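Local coordinates for Tox3 (Phaeosphaeria nodorum, PDB 6WES), which acts as a secreted necrotrophic effector of a fungal pathogen, probably recognised in the host through the susceptibility gene Snn3, at residues T65-G68 and N69-S72; P86-S89 and P90-C94. All blocks are in the same frame, centred on the assembly; numbering follows the deposited sequence.

Contact 1 of 2, residues T65-G68 and N69-S72; sequences TVPG and NAAS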
loop_
_atom_site.group_PDB
_atom_site.type_symbol
_atom_site.label_atom_id
_atom_site.label_comp_id
_atom_site.label_asym_id
_atom_site.label_seq_id
_atom_site.Cartn_x
_atom_site.Cartn_y
_atom_site.Cartn_z
ATOM N N THR A 65 -2.085 5.369 -15.631
ATOM C CA THR A 65 -1.897 6.576 -16.422
ATOM C C THR A 65 -2.491 7.751 -15.654
ATOM O O THR A 65 -3.641 7.691 -15.197
ATOM C CB THR A 65 -2.624 6.377 -17.745
ATOM O OG1 THR A 65 -2.034 5.263 -18.424
ATOM C CG2 THR A 65 -2.513 7.596 -18.578
ATOM N N VAL A 66 -1.695 8.789 -15.449
ATOM C CA VAL A 66 -2.126 9.992 -14.748
ATOM C C VAL A 66 -2.496 11.032 -15.799
ATOM O O VAL A 66 -1.614 11.451 -16.584
ATOM C CB VAL A 66 -1.016 10.521 -13.831
ATOM C CG1 VAL A 66 -1.472 11.746 -13.101
ATOM C CG2 VAL A 66 -0.572 9.438 -12.825
ATOM N N PRO A 67 -3.752 11.458 -15.877
ATOM C CA PRO A 67 -4.138 12.435 -16.891
ATOM C C PRO A 67 -3.348 13.725 -16.749
ATOM O O PRO A 67 -2.875 14.100 -15.667
ATOM C CB PRO A 67 -5.633 12.670 -16.630
ATOM C CG PRO A 67 -6.075 11.445 -15.935
ATOM C CD PRO A 67 -4.913 10.958 -15.111
ATOM N N GLY A 68 -3.275 14.449 -17.862
ATOM C CA GLY A 68 -2.480 15.666 -17.918
ATOM C C GLY A 68 -2.947 16.733 -16.964
ATOM O O GLY A 68 -2.135 17.544 -16.499
ATOM N N ASN A 69 -4.237 16.746 -16.643
ATOM C CA ASN A 69 -4.806 17.729 -15.729
ATOM C C ASN A 69 -4.892 17.231 -14.292
ATOM O O ASN A 69 -5.425 17.949 -13.438
ATOM C CB ASN A 69 -6.209 18.124 -16.206
ATOM C CG ASN A 69 -7.255 17.061 -15.897
ATOM O OD1 ASN A 69 -6.976 15.859 -15.945
ATOM N ND2 ASN A 69 -8.473 17.502 -15.580
ATOM N N ALA A 70 -4.406 16.029 -14.001
ATOM C CA ALA A 70 -4.510 15.455 -12.668
ATOM C C ALA A 70 -3.281 15.825 -11.849
ATOM O O ALA A 70 -2.176 15.979 -12.372
ATOM C CB ALA A 70 -4.648 13.930 -12.764
ATOM N N ALA A 71 -3.483 16.000 -10.552
ATOM C CA ALA A 71 -2.418 16.371 -9.635
ATOM C C ALA A 71 -2.061 15.253 -8.670
ATOM O O ALA A 71 -1.278 15.473 -7.748
ATOM C CB ALA A 71 -2.802 17.645 -8.877
ATOM N N SER A 72 -2.630 14.067 -8.843
ATOM C CA SER A 72 -2.395 13.000 -7.889
ATOM C C SER A 72 -2.806 11.676 -8.513
ATOM O O SER A 72 -3.560 11.634 -9.486
ATOM C CB SER A 72 -3.262 13.218 -6.648
ATOM O OG SER A 72 -4.634 13.090 -6.989
#
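A type I beta turn runs from Pro67 to Ala70, with Gly68 and Asn69 at its corners, and is closed by a backbone hydrogen bond from Ala70 N to Pro67 O of 3.0 Å. The bond is fairly straight at the hydrogen (162°), but the donor stands above the carbonyl plane, 60° out of it. The methyl of Ala70 turns toward the incoming chain, with CB 3.4 Å from Pro67 O. It sits over one face of the Pro67 ring, CB 3.8 Å from Pro67 CD, and also meets the Val66 side chain, whose CG1 is 3.9 Å from Ala70 CB. Val66 CG1 can reach this methyl because it extends anti to its own backbone N (chi1 -179°), leaving CG2 beside that nitrogen. The same CG1 comes within 4.2 Å of Ser72 O, where the chain enters the next strand. With its CG set between the backbone N and the carbonyl carbon, Asn69 brings OD1 in beyond the CB edge of the proline ring, on the face that Ala70 covers, 3.5 Å from Pro67 CB. Val66 is the buried member of the group, packed on Leu45 and Val47 of the neighbouring strand 45-53 and on Arg108. Ala70 O accepts a hydrogen bond from Arg108 NE, so a charged side chain grips the turn just beyond its closing bond. The turn lies at the surface of the beta barrel, where strand 63-66 gives way to the link into strand 72-85. Its chemistry implies a corner secured by one main-chain bond and by apolar packing of Val66, Pro67 and Ala70, with Asn69 exposed at the rim of the turn.

Contact 2 of 2, residues P86-S89 and P90-C94; sequences PTTS and PPTRC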
loop_
_atom_site.group_PDB
_atom_site.type_symbol
_atom_site.label_atom_id
_atom_site.label_comp_id
_atom_site.label_asym_id
_atom_site.label_seq_id
_atom_site.Cartn_x
_atom_site.Cartn_y
_atom_site.Cartn_z
ATOM N N PRO A 86 -1.765 -21.839 18.685
ATOM C CA PRO A 86 -1.695 -23.295 18.867
ATOM C C PRO A 86 -1.966 -23.722 20.296
ATOM O O PRO A 86 -1.448 -24.748 20.732
ATOM C CB PRO A 86 -0.250 -23.621 18.484
ATOM C CG PRO A 86 0.496 -22.426 18.937
ATOM C CD PRO A 86 -0.428 -21.225 18.765
ATOM N N THR A 87 -2.787 -22.985 21.042
ATOM C CA THR A 87 -3.090 -23.443 22.397
ATOM C C THR A 87 -4.188 -24.498 22.439
ATOM O O THR A 87 -4.372 -25.125 23.488
ATOM C CB THR A 87 -3.422 -22.270 23.322
ATOM O OG1 THR A 87 -4.608 -21.620 22.866
ATOM C CG2 THR A 87 -2.275 -21.270 23.357
ATOM N N THR A 88 -4.890 -24.735 21.328
ATOM C CA THR A 88 -5.960 -25.716 21.236
ATOM C C THR A 88 -5.702 -26.667 20.074
ATOM O O THR A 88 -4.909 -26.379 19.168
ATOM C CB THR A 88 -7.327 -25.037 21.021
ATOM O OG1 THR A 88 -7.316 -24.285 19.790
ATOM C CG2 THR A 88 -7.643 -24.097 22.178
ATOM N N SER A 89 -6.399 -27.802 20.106
ATOM C CA SER A 89 -6.409 -28.767 19.014
ATOM C C SER A 89 -7.851 -28.962 18.562
ATOM O O SER A 89 -8.680 -29.425 19.363
ATOM C CB SER A 89 -5.833 -30.113 19.461
ATOM O OG SER A 89 -4.433 -30.018 19.632
ATOM N N PRO A 90 -8.217 -28.620 17.316
ATOM C CA PRO A 90 -7.364 -27.948 16.327
ATOM C C PRO A 90 -7.017 -26.525 16.788
ATOM O O PRO A 90 -7.673 -25.973 17.664
ATOM C CB PRO A 90 -8.248 -27.898 15.064
ATOM C CG PRO A 90 -9.424 -28.785 15.352
ATOM C CD PRO A 90 -9.599 -28.770 16.832
ATOM N N PRO A 91 -5.952 -25.964 16.245
ATOM C CA PRO A 91 -5.616 -24.568 16.554
ATOM C C PRO A 91 -6.651 -23.630 15.956
ATOM O O PRO A 91 -7.466 -24.006 15.110
ATOM C CB PRO A 91 -4.274 -24.392 15.844
ATOM C CG PRO A 91 -4.375 -25.309 14.652
ATOM C CD PRO A 91 -5.055 -26.531 15.234
ATOM N N THR A 92 -6.606 -22.378 16.403
ATOM C CA THR A 92 -7.311 -21.307 15.712
ATOM C C THR A 92 -6.370 -20.754 14.655
ATOM O O THR A 92 -5.273 -20.284 14.975
ATOM C CB THR A 92 -7.703 -20.197 16.683
ATOM O OG1 THR A 92 -8.528 -20.756 17.708
ATOM C CG2 THR A 92 -8.483 -19.101 15.945
ATOM N N ARG A 93 -6.782 -20.816 13.399
ATOM C CA ARG A 93 -5.978 -20.298 12.307
ATOM C C ARG A 93 -6.707 -19.132 11.667
ATOM O O ARG A 93 -7.895 -19.235 11.340
ATOM C CB ARG A 93 -5.708 -21.386 11.275
ATOM C CG ARG A 93 -5.066 -22.621 11.894
ATOM C CD ARG A 93 -4.399 -23.492 10.853
ATOM N NE ARG A 93 -3.276 -22.809 10.225
ATOM C CZ ARG A 93 -2.475 -23.375 9.331
ATOM N NH1 ARG A 93 -2.676 -24.635 8.967
ATOM N NH2 ARG A 93 -1.478 -22.677 8.800
ATOM N N CYS A 94 -5.999 -18.020 11.511
ATOM C CA CYS A 94 -6.610 -16.791 11.028
ATOM C C CYS A 94 -5.860 -16.278 9.818
ATOM O O CYS A 94 -4.630 -16.191 9.831
ATOM C CB CYS A 94 -6.576 -15.707 12.110
ATOM S SG CYS A 94 -7.496 -16.155 13.617
HETATM O O HOH W 1 -6.994 -21.613 19.659
#
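Thr88 reaches across a proline-rich beta hairpin loop to Pro90 and, through a water, to Thr92; the loop joins the antiparallel strands 72-85 and 92-105 of the barrel. The hydroxyl of Thr88 does the reaching. With OG1 placed between the backbone N and the carbonyl carbon (chi1 61°), it points across the loop and donates a hydrogen bond of 2.7 Å to Pro90 O, tilted 23° from the carbonyl plane. The peptide bond between Ser89 and Pro90 is cis, consistent with the turn that brings the Pro90 carbonyl back to Thr88. Pro91 follows alongside the backbone: its CA-H makes a bent, weak CA-H...O contact with Thr88 O (3.3 Å from Pro91 CA to Thr88 O), and its CB comes within 4.1 Å of Pro86 CA. Pro91 also rests on Met84, while Thr88 and Thr92 both lean on Arg133 of strand 126-133, whose NE makes a weak hydrogen bond to Pro90 O. That carbonyl oxygen is therefore approached by two donors, the threonine hydroxyl from within the loop and the guanidinium group from the next strand. Beyond the loop, the strand is pinned to the same neighbour by the disulfide from Cys94 to Cys131. The two threonine hydroxyls, 4.3 Å apart from Thr88 OG1 to Thr92 OG1, face each other with water 1 as their bridge, and Thr88 is gripped both as donor and as acceptor: its OG1 accepts a hydrogen bond from the water at 2.7 Å, and the same water is hydrogen-bonded to Thr92 OG1 at 2.6 Å.

Going from the N terminus, contact 1 comes first: residues 65-72 close the turn between strand 63-66, an outermost strand of the sheet, and strand 72-85. The chain then runs the length of strand 72-85 to the far end of the molecule, where contact 2, residues 86-94, reverses it into the adjacent antiparallel strand 92-105. The contacts are in series, neither nested nor crossed, and lie on opposite sides of the chain's centre. The centres of contact 1 and contact 2 are about 48 Å apart. Strand 72-85 joins them. Contact 1 leads between strands that are not adjacent in the sheet; contact 2 turns a hairpin of adjacent ones.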